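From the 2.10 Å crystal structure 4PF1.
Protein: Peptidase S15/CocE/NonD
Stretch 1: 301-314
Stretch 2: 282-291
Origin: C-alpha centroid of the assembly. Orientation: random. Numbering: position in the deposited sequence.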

# COMPACT_ATOMS: atom_id res chain seq x y z
N GLY A 301 25.52 24.75 0.38
CA GLY A 301 25.18 26.11 0.78
C GLY A 301 25.18 26.49 2.25
O GLY A 301 25.93 27.39 2.65
N SER A 302 24.26 25.91 3.02
CA SER A 302 24.03 26.27 4.43
C SER A 302 25.29 26.10 5.34
O SER A 302 25.64 27.08 6.01
CB SER A 302 22.84 25.50 5.00
OG SER A 302 21.68 25.75 4.22
N PRO A 303 26.03 24.95 5.34
CA PRO A 303 27.24 24.88 6.19
C PRO A 303 28.34 25.86 5.75
O PRO A 303 29.04 26.41 6.60
CB PRO A 303 27.69 23.43 6.06
CG PRO A 303 27.06 22.93 4.82
CD PRO A 303 25.79 23.68 4.64
N LYS A 304 28.47 26.11 4.42
CA LYS A 304 29.45 27.07 3.89
C LYS A 304 29.07 28.50 4.32
O LYS A 304 29.95 29.31 4.60
CB LYS A 304 29.58 26.96 2.36
CG LYS A 304 30.74 27.77 1.76
CD LYS A 304 32.07 27.00 1.79
CE LYS A 304 33.25 27.88 1.44
NZ LYS A 304 33.30 28.24 0.00
N LEU A 305 27.74 28.79 4.40
CA LEU A 305 27.24 30.09 4.86
C LEU A 305 27.65 30.35 6.30
O LEU A 305 28.19 31.41 6.58
CB LEU A 305 25.70 30.18 4.73
CG LEU A 305 25.14 30.64 3.40
CD1 LEU A 305 23.62 30.61 3.43
CD2 LEU A 305 25.63 32.04 3.03
N TYR A 306 27.41 29.37 7.20
CA TYR A 306 27.81 29.50 8.61
C TYR A 306 29.32 29.69 8.72
O TYR A 306 29.77 30.55 9.47
CB TYR A 306 27.34 28.29 9.45
CG TYR A 306 27.96 28.24 10.83
CD1 TYR A 306 27.52 29.08 11.85
CD2 TYR A 306 29.04 27.41 11.10
CE1 TYR A 306 28.10 29.06 13.12
CE2 TYR A 306 29.65 27.39 12.35
CZ TYR A 306 29.18 28.22 13.36
OH TYR A 306 29.78 28.20 14.59
N LYS A 307 30.11 28.89 7.97
CA LYS A 307 31.58 28.92 7.99
C LYS A 307 32.14 30.32 7.69
O LYS A 307 33.10 30.74 8.34
CB LYS A 307 32.16 27.88 7.01
CG LYS A 307 33.69 27.71 7.12
CD LYS A 307 34.23 26.57 6.25
CE LYS A 307 34.39 26.92 4.79
NZ LYS A 307 35.39 28.01 4.56
N VAL A 308 31.55 31.03 6.72
CA VAL A 308 32.04 32.35 6.31
C VAL A 308 31.43 33.50 7.16
O VAL A 308 32.08 34.53 7.33
CB VAL A 308 31.85 32.62 4.78
CG1 VAL A 308 32.49 31.52 3.94
CG2 VAL A 308 30.38 32.80 4.42
N LEU A 309 30.20 33.32 7.69
CA LEU A 309 29.52 34.38 8.44
C LEU A 309 29.73 34.29 9.96
O LEU A 309 29.55 35.30 10.64
CB LEU A 309 28.01 34.41 8.10
CG LEU A 309 27.64 34.72 6.64
CD1 LEU A 309 26.16 34.52 6.39
CD2 LEU A 309 28.05 36.14 6.24
N ALA A 310 30.13 33.11 10.49
CA ALA A 310 30.41 32.93 11.93
C ALA A 310 31.61 33.79 12.41
O ALA A 310 31.47 34.40 13.47
CB ALA A 310 30.64 31.47 12.26
N PRO A 311 32.76 33.89 11.68
CA PRO A 311 33.86 34.75 12.18
C PRO A 311 33.51 36.24 12.15
O PRO A 311 34.08 37.02 12.92
CB PRO A 311 35.02 34.42 11.24
CG PRO A 311 34.39 33.94 10.00
CD PRO A 311 33.13 33.24 10.41
N LYS A 312 32.55 36.64 11.29
CA LYS A 312 32.06 38.02 11.19
C LYS A 312 31.21 38.39 12.41
O LYS A 312 31.02 39.57 12.70
CB LYS A 312 31.25 38.21 9.90
CG LYS A 312 32.10 38.31 8.64
CD LYS A 312 31.25 38.41 7.37
CE LYS A 312 30.74 39.81 7.11
NZ LYS A 312 31.82 40.71 6.61
N ASP A 313 30.69 37.36 13.12
CA ASP A 313 29.89 37.50 14.34
C ASP A 313 30.57 36.67 15.48
O ASP A 313 30.16 35.53 15.74
CB ASP A 313 28.44 37.03 14.07
CG ASP A 313 27.49 37.15 15.24
OD1 ASP A 313 27.58 38.16 15.98
OD2 ASP A 313 26.63 36.26 15.39
N PRO A 314 31.66 37.20 16.10
CA PRO A 314 32.40 36.40 17.09
C PRO A 314 31.59 35.98 18.33
O PRO A 314 31.61 34.80 18.69
CB PRO A 314 33.57 37.31 17.49
CG PRO A 314 33.70 38.28 16.36
CD PRO A 314 32.31 38.50 15.87
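Stretch 2 282-291: PLTVPMLIVG

Stretch 2 of this peptidase S15/CocE/NonD protein approaches stretch 1 first as a loop, Pro282 to Pro286, extended except at Thr284, and then as a β-strand, Met287 to Gly291, which continues later in the chain. The strand runs roughly antiparallel to the helix that begins at Gly301: the angle between their N-to-C directions is 147° (signed crossing angle -147°), and the axes come within 7.7 Å. The start of stretch 2 therefore lies by the end of stretch 1, with Leu283 CA 7.1 Å from Lys312 CA, and its end lies by the first helical turn, where Gly291 CA is 5.2 Å from Ser302 CA. No hydrogen bond crosses between the stretches; the contact, 446 Å² summed over both sides, is chiefly apolar packing.

Ile289 covers the most surface. Its CA-to-CB bond points toward the helix, and with chi1 m and chi2 t its side chain touches Ser302, Leu305 and Tyr306, residues about one helical turn apart. Ile289 CG2 lies 3.7 Å from Ser302 CB, while Ile289 CD1 reaches 4.0 Å from Leu305 CB and 3.8 Å from the backbone N of Tyr306. Tyr306 N is already engaged within the helix, donating to Ser302 O at 3.1 Å, so the methyl packs against a satisfied amide. The neighbouring Val290 directs its CA-to-CB bond away, in keeping with the alternation of a strand, and offers its backbone instead: Val290 O is 3.5 Å from Ser302 OG.

At Gly291 the strand comes close to the helix, and the absence of a side chain leaves room for Ser302 CB. Gly291 CA sits 3.7 Å from Ser302 CB, and a CB built in ideal geometry on Gly291 would clash with Ser302 CB.

Leu283, second in covered area, holds the other end. Extended in backbone (phi/psi -101/102) and with chi1 t and chi2 p, it packs where the chain of stretch 1 folds through the type I turn from Ala310 to Asp313, closed by Asp313 N to Ala310 O at 3.1 Å. Leu283 CD2 lies 3.9 Å from Leu309 O, 4.1 Å from Lys312 CB and 3.7 Å from Asp313 CB; Leu283 CD1 is 4.1 Å from Leu309 CD2. The carboxylate of Asp313 is hydrogen-bonded elsewhere in the structure.

Leu309 links the loop to the start of the strand. Besides meeting Leu283, Leu309 places its CD1 3.7 Å from Met287 SD, so one leucine touches both the loop and the first residue of the strand. Thr284, Val285 and Pro286, between these two partners, make no contact with stretch 1.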

# COMPACT_ATOMS: atom_id res chain seq x y z
N PRO A 282 28.39 44.03 5.05
CA PRO A 282 28.16 44.03 6.50
C PRO A 282 27.06 43.06 6.93
O PRO A 282 26.06 42.89 6.23
CB PRO A 282 27.76 45.48 6.81
CG PRO A 282 28.20 46.27 5.61
CD PRO A 282 28.06 45.34 4.46
N LEU A 283 27.28 42.38 8.06
CA LEU A 283 26.34 41.44 8.66
C LEU A 283 25.63 42.16 9.80
O LEU A 283 26.22 42.39 10.86
CB LEU A 283 27.10 40.20 9.14
CG LEU A 283 26.32 39.13 9.89
CD1 LEU A 283 25.67 38.14 8.94
CD2 LEU A 283 27.22 38.42 10.86
N THR A 284 24.38 42.60 9.56
CA THR A 284 23.60 43.38 10.54
C THR A 284 22.28 42.70 10.91
O THR A 284 21.77 42.92 12.01
CB THR A 284 23.32 44.79 9.99
OG1 THR A 284 22.65 44.69 8.73
CG2 THR A 284 24.59 45.64 9.84
N VAL A 285 21.71 41.92 9.98
CA VAL A 285 20.41 41.25 10.15
C VAL A 285 20.59 39.88 10.85
O VAL A 285 21.39 39.06 10.38
CB VAL A 285 19.68 41.10 8.79
CG1 VAL A 285 18.28 40.50 8.96
CG2 VAL A 285 19.60 42.44 8.05
N PRO A 286 19.84 39.60 11.95
CA PRO A 286 19.92 38.27 12.59
C PRO A 286 19.53 37.17 11.61
O PRO A 286 18.54 37.30 10.89
CB PRO A 286 18.94 38.37 13.76
CG PRO A 286 18.74 39.83 13.98
CD PRO A 286 18.86 40.46 12.64
N MET A 287 20.35 36.11 11.54
CA MET A 287 20.18 35.02 10.59
C MET A 287 20.09 33.67 11.27
O MET A 287 20.92 33.34 12.13
CB MET A 287 21.37 35.03 9.61
CG MET A 287 21.08 34.37 8.27
SD MET A 287 22.50 34.44 7.15
CE MET A 287 22.72 36.23 6.98
N LEU A 288 19.10 32.87 10.86
CA LEU A 288 18.92 31.50 11.31
C LEU A 288 19.08 30.58 10.09
O LEU A 288 18.12 30.36 9.35
CB LEU A 288 17.54 31.33 12.00
CG LEU A 288 17.23 29.96 12.64
CD1 LEU A 288 18.16 29.66 13.81
CD2 LEU A 288 15.79 29.91 13.12
N ILE A 289 20.32 30.13 9.84
CA ILE A 289 20.64 29.28 8.70
C ILE A 289 20.17 27.85 8.99
O ILE A 289 20.62 27.25 9.96
CB ILE A 289 22.14 29.34 8.31
CG1 ILE A 289 22.65 30.81 8.24
CG2 ILE A 289 22.39 28.60 6.98
CD1 ILE A 289 24.17 30.97 8.35
N VAL A 290 19.27 27.34 8.15
CA VAL A 290 18.68 26.01 8.33
C VAL A 290 19.12 25.09 7.19
O VAL A 290 18.70 25.28 6.04
CB VAL A 290 17.14 26.07 8.45
CG1 VAL A 290 16.59 24.78 9.04
CG2 VAL A 290 16.69 27.27 9.28
N GLY A 291 19.96 24.12 7.52
CA GLY A 291 20.46 23.14 6.57
C GLY A 291 20.02 21.72 6.87
O GLY A 291 19.65 21.41 8.01